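Local atomic coordinates of heme utilization carrier protein (Escherichia coli O157:H7, PDB entry 6U9J), a protein that probably binds heme, or a product of its anaerobic breakdown, and carries it through the cytosol during heme utilisation. Residues L26-V29 with V30-L33; E16-A19 with E20-T24; R109-M112 with G113-T116; T46-D49 with T50-W54; L60-A64 with D65-E69. All coordinates share one frame; numbering follows the deposited sequence.

Contact 1: residues L26-V29 with V30-L33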
loop_
_atom_site.group_PDB
_atom_site.type_symbol
_atom_site.label_atom_id
_atom_site.label_comp_id
_atom_site.label_asym_id
_atom_site.label_seq_id
_atom_site.Cartn_x
_atom_site.Cartn_y
_atom_site.Cartn_z
ATOM N N LEU A 26 0.913 5.115 18.496
ATOM C CA LEU A 26 -0.494 4.995 18.125
ATOM C C LEU A 26 -1.199 3.926 18.952
ATOM O O LEU A 26 -2.370 4.088 19.316
ATOM C CB LEU A 26 -0.627 4.696 16.635
ATOM C CG LEU A 26 -2.034 4.510 16.078
ATOM C CD1 LEU A 26 -2.829 5.814 16.192
ATOM C CD2 LEU A 26 -1.962 4.053 14.626
ATOM N N LEU A 27 -0.513 2.820 19.255
ATOM C CA LEU A 27 -1.148 1.792 20.078
ATOM C C LEU A 27 -1.539 2.334 21.450
ATOM O O LEU A 27 -2.641 2.063 21.940
ATOM C CB LEU A 27 -0.231 0.576 20.230
ATOM C CG LEU A 27 -0.799 -0.549 21.104
ATOM C CD1 LEU A 27 -2.158 -1.027 20.586
ATOM C CD2 LEU A 27 0.183 -1.704 21.175
ATOM N N GLU A 28 -0.647 3.088 22.094
ATOM C CA GLU A 28 -0.991 3.620 23.409
ATOM C C GLU A 28 -2.175 4.578 23.332
ATOM O O GLU A 28 -3.025 4.583 24.225
ATOM C CB GLU A 28 0.218 4.304 24.047
ATOM C CG GLU A 28 0.051 4.515 25.547
ATOM C CD GLU A 28 0.007 3.202 26.316
ATOM O OE1 GLU A 28 -0.740 3.119 27.317
ATOM O OE2 GLU A 28 0.712 2.250 25.914
ATOM N N VAL A 29 -2.264 5.374 22.264
ATOM C CA VAL A 29 -3.442 6.221 22.071
ATOM C C VAL A 29 -4.693 5.363 21.922
ATOM O O VAL A 29 -5.724 5.615 22.553
ATOM C CB VAL A 29 -3.251 7.136 20.852
ATOM C CG1 VAL A 29 -4.559 7.873 20.514
ATOM C CG2 VAL A 29 -2.114 8.110 21.099
ATOM N N VAL A 30 -4.616 4.328 21.083
ATOM C CA VAL A 30 -5.794 3.509 20.828
ATOM C C VAL A 30 -6.274 2.833 22.107
ATOM O O VAL A 30 -7.481 2.694 22.333
ATOM C CB VAL A 30 -5.492 2.493 19.710
ATOM C CG1 VAL A 30 -6.526 1.387 19.707
ATOM C CG2 VAL A 30 -5.479 3.216 18.362
ATOM N N ARG A 31 -5.341 2.386 22.954
ATOM C CA ARG A 31 -5.718 1.742 24.209
ATOM C C ARG A 31 -6.533 2.665 25.095
ATOM O O ARG A 31 -7.393 2.200 25.851
ATOM C CB ARG A 31 -4.471 1.300 24.970
ATOM C CG ARG A 31 -3.746 0.126 24.372
ATOM C CD ARG A 31 -2.673 -0.335 25.339
ATOM N NE ARG A 31 -1.836 -1.385 24.778
ATOM C CZ ARG A 31 -2.152 -2.676 24.784
ATOM N NH1 ARG A 31 -1.317 -3.555 24.254
ATOM N NH2 ARG A 31 -3.298 -3.083 25.318
ATOM N N ASN A 32 -6.279 3.966 25.019
ATOM C CA ASN A 32 -6.912 4.944 25.889
ATOM C C ASN A 32 -8.163 5.561 25.283
ATOM O O ASN A 32 -8.760 6.453 25.895
ATOM C CB ASN A 32 -5.901 6.027 26.256
ATOM C CG ASN A 32 -4.871 5.531 27.241
ATOM O OD1 ASN A 32 -5.150 5.409 28.435
ATOM N ND2 ASN A 32 -3.677 5.228 26.751
ATOM N N LEU A 33 -8.582 5.095 24.112
ATOM C CA LEU A 33 -9.833 5.543 23.523
ATOM C C LEU A 33 -11.021 5.065 24.358
ATOM O O LEU A 33 -10.939 4.047 25.051
ATOM C CB LEU A 33 -9.968 5.009 22.096
ATOM C CG LEU A 33 -9.109 5.679 21.025
ATOM C CD1 LEU A 33 -9.215 4.918 19.711
ATOM C CD2 LEU A 33 -9.521 7.134 20.848
#
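Val-30 N and Arg-31 N close the last full turn of helix 26-31 on Leu-26 O and Leu-27 O, both bonds at 2.9 Å between the named atoms and both close to straight. The regular i to i+4 alpha-helical pattern then runs down. Asn-32 N makes only a weak reach back to Glu-28 O, and a second bond to Val-29 O at 3.0 Å, whose donor stands above the plane of that carbonyl.

What the backbone gives up at this C-terminal end the Asn-32 side chain makes good. Its CG lies beside its own backbone N and opposite the carbonyl carbon (chi1 -73°), which folds the amide back along the helix until ND2 gives a hydrogen bond to Glu-28 O at 2.7 Å. The Glu-28 carboxylate crosses the amide at a slant, planes 52° apart, its OE1 3.7 Å from Asn-32 ND2.

One residue back, Leu-27 and Arg-31 run across each other. The leucine lays CD1 over one face of the guanidinium, while the extended arginine chain brings NE to 3.9 Å from Leu-27 CG. On the buried side Leu-26, Leu-27 and Val-30 face Phe-122 of strand 114-122, and Val-29 packs on Ala-19 of helix 15-22, so this short helix is wedged between the N-terminal helices and the large antiparallel sheet. Within the turn the apolar side chains meet only loosely, Leu-26 CD1 standing 4.3 Å from Val-30 CG2.

Contact 2: residues E16-A19 with E20-T24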
loop_
_atom_site.group_PDB
_atom_site.type_symbol
_atom_site.label_atom_id
_atom_site.label_comp_id
_atom_site.label_asym_id
_atom_site.label_seq_id
_atom_site.Cartn_x
_atom_site.Cartn_y
_atom_site.Cartn_z
ATOM N N GLU A 16 -3.071 9.516 14.813
ATOM C CA GLU A 16 -1.620 9.669 14.751
ATOM C C GLU A 16 -1.196 11.056 15.211
ATOM O O GLU A 16 -0.163 11.206 15.876
ATOM C CB GLU A 16 -1.121 9.399 13.331
ATOM C CG GLU A 16 -1.177 7.935 12.921
ATOM C CD GLU A 16 -2.534 7.536 12.356
ATOM O OE1 GLU A 16 -2.651 6.409 11.830
ATOM O OE2 GLU A 16 -3.486 8.347 12.428
ATOM N N VAL A 17 -1.988 12.079 14.874
ATOM C CA VAL A 17 -1.694 13.427 15.349
ATOM C C VAL A 17 -1.725 13.468 16.873
ATOM O O VAL A 17 -0.899 14.136 17.508
ATOM C CB VAL A 17 -2.675 14.434 14.720
ATOM C CG1 VAL A 17 -2.669 15.750 15.481
ATOM C CG2 VAL A 17 -2.333 14.665 13.248
ATOM N N VAL A 18 -2.648 12.723 17.488
ATOM C CA VAL A 18 -2.683 12.638 18.948
ATOM C C VAL A 18 -1.409 11.993 19.475
ATOM O O VAL A 18 -0.818 12.453 20.458
ATOM C CB VAL A 18 -3.928 11.870 19.422
ATOM C CG1 VAL A 18 -3.864 11.661 20.926
ATOM C CG2 VAL A 18 -5.195 12.607 19.031
ATOM N N ALA A 19 -0.985 10.890 18.853
ATOM C CA ALA A 19 0.274 10.275 19.259
ATOM C C ALA A 19 1.446 11.206 18.982
ATOM O O ALA A 19 2.354 11.328 19.811
ATOM C CB ALA A 19 0.468 8.932 18.551
ATOM N N GLU A 20 1.439 11.872 17.823
ATOM C CA GLU A 20 2.427 12.916 17.550
ATOM C C GLU A 20 2.395 13.984 18.635
ATOM O O GLU A 20 3.422 14.310 19.242
ATOM C CB GLU A 20 2.165 13.547 16.182
ATOM C CG GLU A 20 2.614 12.722 14.995
ATOM C CD GLU A 20 2.153 13.318 13.677
ATOM O OE1 GLU A 20 1.227 14.159 13.697
ATOM O OE2 GLU A 20 2.712 12.948 12.622
ATOM N N GLN A 21 1.208 14.529 18.903
ATOM C CA GLN A 21 1.084 15.602 19.884
ATOM C C GLN A 21 1.496 15.143 21.279
ATOM O O GLN A 21 1.962 15.953 22.088
ATOM C CB GLN A 21 -0.351 16.137 19.872
ATOM C CG GLN A 21 -0.866 16.692 21.186
ATOM C CD GLN A 21 -2.321 17.094 21.098
ATOM O OE1 GLN A 21 -3.082 16.524 20.313
ATOM N NE2 GLN A 21 -2.720 18.076 21.903
ATOM N N TYR A 22 1.376 13.848 21.567
ATOM C CA TYR A 22 1.692 13.311 22.883
ATOM C C TYR A 22 3.023 12.574 22.924
ATOM O O TYR A 22 3.381 12.032 23.977
ATOM C CB TYR A 22 0.577 12.374 23.353
ATOM C CG TYR A 22 -0.396 13.017 24.312
ATOM C CD1 TYR A 22 -1.472 13.758 23.845
ATOM C CD2 TYR A 22 -0.235 12.886 25.684
ATOM C CE1 TYR A 22 -2.364 14.353 24.721
ATOM C CE2 TYR A 22 -1.121 13.474 26.569
ATOM C CZ TYR A 22 -2.183 14.206 26.082
ATOM O OH TYR A 22 -3.066 14.793 26.957
ATOM N N ASN A 23 3.758 12.537 21.811
ATOM C CA ASN A 23 5.068 11.888 21.756
ATOM C C ASN A 23 5.011 10.460 22.304
ATOM O O ASN A 23 5.838 10.042 23.118
ATOM C CB ASN A 23 6.117 12.726 22.495
ATOM C CG ASN A 23 6.286 14.114 21.900
ATOM O OD1 ASN A 23 6.900 14.275 20.846
ATOM N ND2 ASN A 23 5.751 15.125 22.582
ATOM N N THR A 24 4.010 9.708 21.851
ATOM C CA THR A 24 3.851 8.310 22.231
ATOM C C THR A 24 3.462 7.524 20.977
ATOM O O THR A 24 3.505 8.044 19.856
ATOM C CB THR A 24 2.838 8.174 23.379
ATOM O OG1 THR A 24 2.907 6.853 23.935
ATOM C CG2 THR A 24 1.420 8.464 22.900
#
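Glu-20 N and Gln-21 N point back at Glu-16 O and Val-17 O, each at 2.6 Å, and these two bonds are the tight, nearly straight rungs of helix 15-22. The next is less direct: Tyr-22 N meets Val-18 O at 2.8 Å with a bent N-H angle of 131°, and sends only a weak bond to Ala-19 O.

Ala-19 O is then taken up by Thr-24 N, 3.1 Å away and nearly straight at 165°. Asn-23, with positive phi, is the residue that leaves the helix. Thr-24 N to Ala-19 O is the 6-to-1 bond and Asn-23 N to Glu-20 O the 5-to-2 bond of the Schellman motif that ends the helix here.

Among the side chains, Glu-20 has CG beside its backbone N (chi1 -77°), and the extended chain lies back over the preceding turn, leaving OE1 3.6 Å from Val-17 CG2. Tyr-22 turns the edge of its ring to Val-18 O, and its CD1 comes within 4.3 Å of Val-18 CG1. The tyrosine hydroxyl is hydrogen-bonded to Val-1 O, and Glu-16 OE1 forms a salt bridge with Lys-131.

Val-18, Gln-21 and Tyr-22 pack on helix 3-7, Val-18, Ala-19 and Thr-24 on Val-29 of helix 26-31, and the salt bridge of Glu-16 ties the helix to strand 128-133.

Contact 3: residues R109-M112 with G113-T116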
loop_
_atom_site.group_PDB
_atom_site.type_symbol
_atom_site.label_atom_id
_atom_site.label_comp_id
_atom_site.label_asym_id
_atom_site.label_seq_id
_atom_site.Cartn_x
_atom_site.Cartn_y
_atom_site.Cartn_z
ATOM N N ARG A 109 -15.179 5.395 16.472
ATOM C CA ARG A 109 -15.092 6.786 16.912
ATOM C C ARG A 109 -15.702 7.681 15.849
ATOM O O ARG A 109 -16.073 7.239 14.762
ATOM C CB ARG A 109 -13.637 7.186 17.185
ATOM C CG ARG A 109 -12.746 7.074 15.957
ATOM C CD ARG A 109 -11.312 7.482 16.264
ATOM N NE ARG A 109 -11.241 8.891 16.651
ATOM C CZ ARG A 109 -10.633 9.848 15.951
ATOM N NH1 ARG A 109 -10.643 11.098 16.401
ATOM N NH2 ARG A 109 -10.005 9.564 14.817
ATOM N N LYS A 110 -15.834 8.962 16.182
ATOM C CA LYS A 110 -16.177 9.936 15.162
ATOM C C LYS A 110 -14.915 10.580 14.607
ATOM O O LYS A 110 -13.993 10.918 15.357
ATOM C CB LYS A 110 -17.116 11.006 15.715
ATOM C CG LYS A 110 -18.563 10.539 15.777
ATOM C CD LYS A 110 -19.509 11.673 16.056
ATOM C CE LYS A 110 -20.917 11.142 16.221
ATOM N NZ LYS A 110 -21.606 10.975 14.915
ATOM N N PHE A 111 -14.861 10.697 13.280
ATOM C CA PHE A 111 -13.776 11.376 12.582
ATOM C C PHE A 111 -14.402 12.530 11.816
ATOM O O PHE A 111 -15.110 12.308 10.828
ATOM C CB PHE A 111 -13.027 10.429 11.642
ATOM C CG PHE A 111 -11.925 11.094 10.881
ATOM C CD1 PHE A 111 -10.882 11.718 11.551
ATOM C CD2 PHE A 111 -11.929 11.104 9.496
ATOM C CE1 PHE A 111 -9.865 12.338 10.853
ATOM C CE2 PHE A 111 -10.914 11.727 8.792
ATOM C CZ PHE A 111 -9.883 12.345 9.472
ATOM N N MET A 112 -14.159 13.751 12.289
ATOM C CA MET A 112 -14.774 14.940 11.702
ATOM C C MET A 112 -16.286 14.764 11.570
ATOM O O MET A 112 -16.885 15.063 10.534
ATOM C CB MET A 112 -14.142 15.257 10.350
ATOM C CG MET A 112 -12.624 15.169 10.369
ATOM S SD MET A 112 -11.873 16.099 9.028
ATOM C CE MET A 112 -12.471 15.176 7.622
ATOM N N GLY A 113 -16.910 14.252 12.626
ATOM C CA GLY A 113 -18.354 14.108 12.680
ATOM C C GLY A 113 -18.897 12.864 12.013
ATOM O O GLY A 113 -20.108 12.617 12.088
ATOM N N MET A 114 -18.035 12.048 11.407
ATOM C CA MET A 114 -18.435 10.843 10.700
ATOM C C MET A 114 -18.243 9.646 11.629
ATOM O O MET A 114 -17.145 9.446 12.155
ATOM C CB MET A 114 -17.583 10.694 9.444
ATOM C CG MET A 114 -18.216 10.013 8.274
ATOM S SD MET A 114 -17.322 10.591 6.822
ATOM C CE MET A 114 -15.635 10.267 7.333
ATOM N N ASP A 115 -19.299 8.856 11.840
ATOM C CA ASP A 115 -19.114 7.560 12.491
ATOM C C ASP A 115 -18.148 6.718 11.664
ATOM O O ASP A 115 -18.277 6.639 10.440
ATOM C CB ASP A 115 -20.444 6.807 12.623
ATOM C CG ASP A 115 -21.244 7.186 13.870
ATOM O OD1 ASP A 115 -20.826 8.089 14.624
ATOM O OD2 ASP A 115 -22.303 6.550 14.077
ATOM N N THR A 116 -17.181 6.087 12.332
ATOM C CA THR A 116 -16.210 5.213 11.674
ATOM C C THR A 116 -16.019 3.955 12.497
ATOM O O THR A 116 -16.158 3.965 13.721
ATOM C CB THR A 116 -14.823 5.848 11.505
ATOM O OG1 THR A 116 -14.195 5.961 12.787
ATOM C CG2 THR A 116 -14.890 7.209 10.803
#
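Phe-111 and Met-114 bracket a type I' turn, the two-residue loop of a tight beta hairpin between strands 103-111 and 114-122. Backbone bonds come first: Phe-111 N to Met-114 O at 2.8 Å, Met-114 N to Phe-111 O at 3.0 Å, and one rung further on Thr-116 N to Arg-109 O at 2.9 Å, with Arg-109 N returning to Thr-116 O. Met-112 and Gly-113 fill the corner with positive phi.

The charged pair lies on the face that carries Lys-110 and Asp-115, a non-hydrogen-bonded pair. The lysine chain bends at its last torsion (chi4 -84°), and NZ meets Asp-115 OD1 at 3.0 Å from above the carboxylate plane.

The other face is mixed: Phe-111 and Met-114 meet there, beside Arg-109 and Thr-116. Met-114 CE lies at the edge of the phenylalanine ring, 4.4 Å from Phe-111 CD2. Met-112 CG sits over the centre of one ring face. Arg-109 takes its guanidinium to Glu-10 and Gly-13 O.

The hairpin end is thus two-sided: an ion pair spans the strands on one face and an apolar pair on the other, where Arg-109 secures it to the N-terminal segment.

Contact 4: residues T46-D49 with T50-W54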
loop_
_atom_site.group_PDB
_atom_site.type_symbol
_atom_site.label_atom_id
_atom_site.label_comp_id
_atom_site.label_asym_id
_atom_site.label_seq_id
_atom_site.Cartn_x
_atom_site.Cartn_y
_atom_site.Cartn_z
ATOM N N THR A 46 -8.181 -15.252 13.007
ATOM C CA THR A 46 -9.585 -15.098 13.378
ATOM C C THR A 46 -10.158 -13.791 12.833
ATOM O O THR A 46 -11.254 -13.774 12.260
ATOM C CB THR A 46 -9.727 -15.156 14.902
ATOM O OG1 THR A 46 -9.368 -16.465 15.365
ATOM C CG2 THR A 46 -11.150 -14.848 15.334
ATOM N N VAL A 47 -9.412 -12.698 12.976
ATOM C CA VAL A 47 -9.892 -11.398 12.509
ATOM C C VAL A 47 -9.946 -11.374 10.989
ATOM O O VAL A 47 -10.962 -11.004 10.386
ATOM C CB VAL A 47 -8.997 -10.269 13.050
ATOM C CG1 VAL A 47 -9.346 -8.936 12.380
ATOM C CG2 VAL A 47 -9.110 -10.181 14.577
ATOM N N TRP A 48 -8.852 -11.789 10.343
ATOM C CA TRP A 48 -8.796 -11.721 8.889
ATOM C C TRP A 48 -9.908 -12.555 8.264
ATOM O O TRP A 48 -10.669 -12.062 7.421
ATOM C CB TRP A 48 -7.419 -12.190 8.388
ATOM C CG TRP A 48 -7.222 -11.835 6.941
ATOM C CD1 TRP A 48 -7.642 -12.542 5.854
ATOM C CD2 TRP A 48 -6.629 -10.637 6.442
ATOM N NE1 TRP A 48 -7.329 -11.857 4.694
ATOM C CE2 TRP A 48 -6.682 -10.698 5.032
ATOM C CE3 TRP A 48 -6.039 -9.526 7.051
ATOM C CZ2 TRP A 48 -6.184 -9.671 4.221
ATOM C CZ3 TRP A 48 -5.535 -8.515 6.248
ATOM C CH2 TRP A 48 -5.611 -8.595 4.851
ATOM N N ASP A 49 -10.025 -13.824 8.674
ATOM C CA ASP A 49 -11.021 -14.714 8.084
ATOM C C ASP A 49 -12.448 -14.227 8.333
ATOM O O ASP A 49 -13.343 -14.476 7.512
ATOM C CB ASP A 49 -10.835 -16.128 8.631
ATOM C CG ASP A 49 -9.561 -16.800 8.116
ATOM O OD1 ASP A 49 -8.896 -16.243 7.216
ATOM O OD2 ASP A 49 -9.217 -17.869 8.648
ATOM N N THR A 50 -12.681 -13.529 9.450
ATOM C CA THR A 50 -14.007 -12.988 9.734
ATOM C C THR A 50 -14.350 -11.840 8.791
ATOM O O THR A 50 -15.436 -11.817 8.206
ATOM C CB THR A 50 -14.083 -12.544 11.196
ATOM O OG1 THR A 50 -13.949 -13.688 12.041
ATOM C CG2 THR A 50 -15.425 -11.875 11.503
ATOM N N VAL A 51 -13.411 -10.912 8.586
ATOM C CA VAL A 51 -13.665 -9.752 7.724
ATOM C C VAL A 51 -13.884 -10.185 6.282
ATOM O O VAL A 51 -14.608 -9.528 5.521
ATOM C CB VAL A 51 -12.505 -8.742 7.855
ATOM C CG1 VAL A 51 -12.682 -7.525 6.919
ATOM C CG2 VAL A 51 -12.377 -8.282 9.296
ATOM N N CYS A 52 -13.265 -11.301 5.879
ATOM C CA CYS A 52 -13.444 -11.825 4.529
ATOM C C CYS A 52 -14.899 -12.142 4.208
ATOM O O CYS A 52 -15.241 -12.321 3.034
ATOM C CB CYS A 52 -12.611 -13.098 4.345
ATOM S SG CYS A 52 -10.833 -12.799 4.136
ATOM N N GLU A 53 -15.768 -12.218 5.217
ATOM C CA GLU A 53 -17.165 -12.542 4.991
ATOM C C GLU A 53 -18.076 -11.321 4.964
ATOM O O GLU A 53 -19.274 -11.473 4.712
ATOM C CB GLU A 53 -17.649 -13.507 6.072
ATOM C CG GLU A 53 -16.813 -14.767 6.126
ATOM C CD GLU A 53 -17.345 -15.776 7.114
ATOM O OE1 GLU A 53 -17.594 -16.936 6.704
ATOM O OE2 GLU A 53 -17.510 -15.410 8.294
ATOM N N TRP A 54 -17.535 -10.122 5.189
ATOM C CA TRP A 54 -18.356 -8.947 5.470
ATOM C C TRP A 54 -18.809 -8.187 4.232
ATOM O O TRP A 54 -19.599 -7.240 4.370
ATOM C CB TRP A 54 -17.584 -7.986 6.370
ATOM C CG TRP A 54 -17.421 -8.432 7.780
ATOM C CD1 TRP A 54 -17.916 -9.572 8.353
ATOM C CD2 TRP A 54 -16.723 -7.728 8.814
ATOM N NE1 TRP A 54 -17.556 -9.622 9.680
ATOM C CE2 TRP A 54 -16.823 -8.502 9.988
ATOM C CE3 TRP A 54 -16.020 -6.514 8.859
ATOM C CZ2 TRP A 54 -16.250 -8.101 11.199
ATOM C CZ3 TRP A 54 -15.440 -6.121 10.059
ATOM C CH2 TRP A 54 -15.559 -6.917 11.215
#
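Trp-48 leaves helix 44-51 with its ring drawn along the helix toward Cys-52, one turn on. Its CB sets the course: CG lies opposite the backbone N (chi1 -167°), which brings the indole to Cys-52. CD1 comes first, 3.6 Å from Cys-52 SG. NE1 follows at 3.7 Å from the same sulfur, and its N-H is spent on Pro-75 O. The sulfur approaches the five-membered ring obliquely, 4.3 Å from its centroid and 52° off the normal. The indole also meets Phe-84 edge-to-face and packs on Phe-44.

The backbone below keeps its i to i+4 rungs. Val-51 N reaches Val-47 O at 3.0 Å and Cys-52 N reaches Trp-48 O at 3.1 Å.

At the outer edge Thr-50 grips Thr-46 O twice: OG1, set beside its own backbone N, donates at 2.7 Å, and Thr-50 N at 3.2 Å, the two arriving from opposite faces of the carbonyl plane. Val-47 CG1 and Val-51 CG2 stand 4.4 Å apart on the side turned to Ile-119 of strand 114-122.

A type I turn from Val-51 to Trp-54 follows, the Trp-54 ring lying against the backbone of Thr-50 and Val-51. The whole is an amphipathic helix end, its buried side set on the large sheet and a Cys sulfur-aromatic contact at its flank.

Contact 5: residues L60-A64 with D65-E69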
loop_
_atom_site.group_PDB
_atom_site.type_symbol
_atom_site.label_atom_id
_atom_site.label_comp_id
_atom_site.label_asym_id
_atom_site.label_seq_id
_atom_site.Cartn_x
_atom_site.Cartn_y
_atom_site.Cartn_z
ATOM N N LEU A 60 -6.407 -0.177 3.709
ATOM C CA LEU A 60 -5.558 0.990 3.536
ATOM C C LEU A 60 -4.138 0.689 3.998
ATOM O O LEU A 60 -3.932 0.084 5.053
ATOM C CB LEU A 60 -6.145 2.186 4.322
ATOM C CG LEU A 60 -5.453 3.548 4.298
ATOM C CD1 LEU A 60 -6.485 4.670 4.364
ATOM C CD2 LEU A 60 -4.449 3.662 5.438
ATOM N N VAL A 61 -3.152 1.118 3.210
ATOM C CA VAL A 61 -1.765 1.135 3.650
ATOM C C VAL A 61 -1.237 2.557 3.501
ATOM O O VAL A 61 -1.553 3.246 2.526
ATOM C CB VAL A 61 -0.903 0.121 2.872
ATOM C CG1 VAL A 61 -0.846 0.474 1.395
ATOM C CG2 VAL A 61 0.490 0.036 3.488
ATOM N N HIS A 62 -0.444 2.990 4.479
ATOM C CA HIS A 62 -0.020 4.378 4.646
ATOM C C HIS A 62 1.500 4.399 4.742
ATOM O O HIS A 62 2.068 3.850 5.692
ATOM C CB HIS A 62 -0.660 4.965 5.908
ATOM C CG HIS A 62 -0.629 6.460 5.999
ATOM N ND1 HIS A 62 -1.353 7.152 6.946
ATOM C CD2 HIS A 62 0.053 7.392 5.293
ATOM C CE1 HIS A 62 -1.135 8.448 6.807
ATOM N NE2 HIS A 62 -0.284 8.620 5.811
ATOM N N THR A 63 2.163 5.001 3.757
ATOM C CA THR A 63 3.595 5.257 3.828
ATOM C C THR A 63 3.822 6.761 3.927
ATOM O O THR A 63 2.877 7.556 3.969
ATOM C CB THR A 63 4.338 4.687 2.616
ATOM O OG1 THR A 63 4.150 5.552 1.488
ATOM C CG2 THR A 63 3.825 3.304 2.273
ATOM N N ALA A 64 5.098 7.147 3.968
ATOM C CA ALA A 64 5.431 8.561 4.078
ATOM C C ALA A 64 4.878 9.348 2.907
ATOM O O ALA A 64 4.493 10.509 3.068
ATOM C CB ALA A 64 6.947 8.745 4.166
ATOM N N ASP A 65 4.809 8.737 1.726
ATOM C CA ASP A 65 4.469 9.492 0.535
ATOM C C ASP A 65 3.245 9.004 -0.215
ATOM O O ASP A 65 2.828 9.673 -1.167
ATOM C CB ASP A 65 5.674 9.528 -0.415
ATOM C CG ASP A 65 6.706 10.551 0.026
ATOM O OD1 ASP A 65 6.287 11.633 0.503
ATOM O OD2 ASP A 65 7.911 10.277 -0.085
ATOM N N VAL A 66 2.647 7.879 0.168
ATOM C CA VAL A 66 1.532 7.286 -0.563
ATOM C C VAL A 66 0.518 6.755 0.443
ATOM O O VAL A 66 0.899 6.223 1.493
ATOM C CB VAL A 66 2.019 6.150 -1.497
ATOM C CG1 VAL A 66 0.850 5.356 -2.079
ATOM C CG2 VAL A 66 2.905 6.697 -2.612
ATOM N N ILE A 67 -0.759 6.889 0.114
ATOM C CA ILE A 67 -1.830 6.126 0.733
ATOM C C ILE A 67 -2.557 5.443 -0.408
ATOM O O ILE A 67 -3.033 6.109 -1.333
ATOM C CB ILE A 67 -2.801 7.000 1.536
ATOM C CG1 ILE A 67 -2.095 7.632 2.737
ATOM C CG2 ILE A 67 -3.989 6.152 1.981
ATOM C CD1 ILE A 67 -3.052 8.117 3.818
ATOM N N LEU A 68 -2.616 4.125 -0.372
ATOM C CA LEU A 68 -3.425 3.394 -1.322
ATOM C C LEU A 68 -4.552 2.727 -0.559
ATOM O O LEU A 68 -4.340 2.194 0.536
ATOM C CB LEU A 68 -2.611 2.348 -2.087
ATOM C CG LEU A 68 -1.689 2.889 -3.186
ATOM C CD1 LEU A 68 -1.293 1.758 -4.115
ATOM C CD2 LEU A 68 -2.341 4.012 -3.966
ATOM N N GLU A 69 -5.745 2.788 -1.117
ATOM C CA GLU A 69 -6.876 2.145 -0.480
ATOM C C GLU A 69 -7.605 1.317 -1.508
ATOM O O GLU A 69 -7.755 1.719 -2.665
ATOM C CB GLU A 69 -7.832 3.139 0.177
ATOM C CG GLU A 69 -8.132 4.373 -0.602
ATOM C CD GLU A 69 -8.662 5.483 0.301
ATOM O OE1 GLU A 69 -7.864 6.339 0.743
ATOM O OE2 GLU A 69 -9.879 5.484 0.589
#
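Leu-60, in the beta hairpin of strands 56-62 and 66-71, is the non-hydrogen-bonded partner of Glu-69. Its CD1 lies across Ile-67 CG2 at 3.8 Å, and its CA sends a CA-H...O contact to Leu-68 O.

Val-61 is the hydrogen-bonded partner of Leu-68: Val-61 N to Leu-68 O at 3.1 Å, and Leu-68 N back to Val-61 O at 3.2 Å. Its side chain is on the opposite face from Leu-60 and His-62.

His-62 carries the closest side-chain packing. CG lies opposite the backbone N (chi1 -164°), which swings the imidazole across the neighbouring strand, and Ile-67 CD1 sits squarely over the ring centre, 3.4 Å from the centroid and 7° off the normal. This CH-pi contact is backed by Ile-67 CG1, 3.3 Å from His-62 CD2.

Thr-63 begins the turn and closes it. Its N bonds to Val-66 O at 2.9 Å, and OG1, held between its backbone N and carbonyl carbon (chi1 78°), accepts from Val-66 N at 3.1 Å and Asp-65 N at 3.3 Å.

Strand 66-71 is the outermost of the sheet in this chain, but Val-66, Ile-67 and Glu-69 pair with an antiparallel strand of the second subunit, so the sheet continues across the dimer. Ala-64 O takes a bond from Lys-97 of the second subunit, and Asp-65 OD1 from its Asn-100. On the inner side, Leu-60 is backbone-bonded to Lys-131 of strand 128-133.

In the fold
From the N terminus the chain meets contact 2 first, closing helix 15-22, then contact 1, closing helix 26-31. These consecutive helices touch each other, Val-29 CG2 lying 3.7 Å from Ala-19 CA. Contact 4 follows at the end of helix 44-51, about 30 Å from contact 2 between centres and across the middle of the chain. Contact 5 turns strand 56-62 into 66-71, and contact 3 turns 103-111 into 114-122; both hairpins belong to the six-stranded antiparallel sheet, their centres about 20 Å apart. All five are in series, with none nested or crossing. Through contact 5 the sheet also passes into the second subunit.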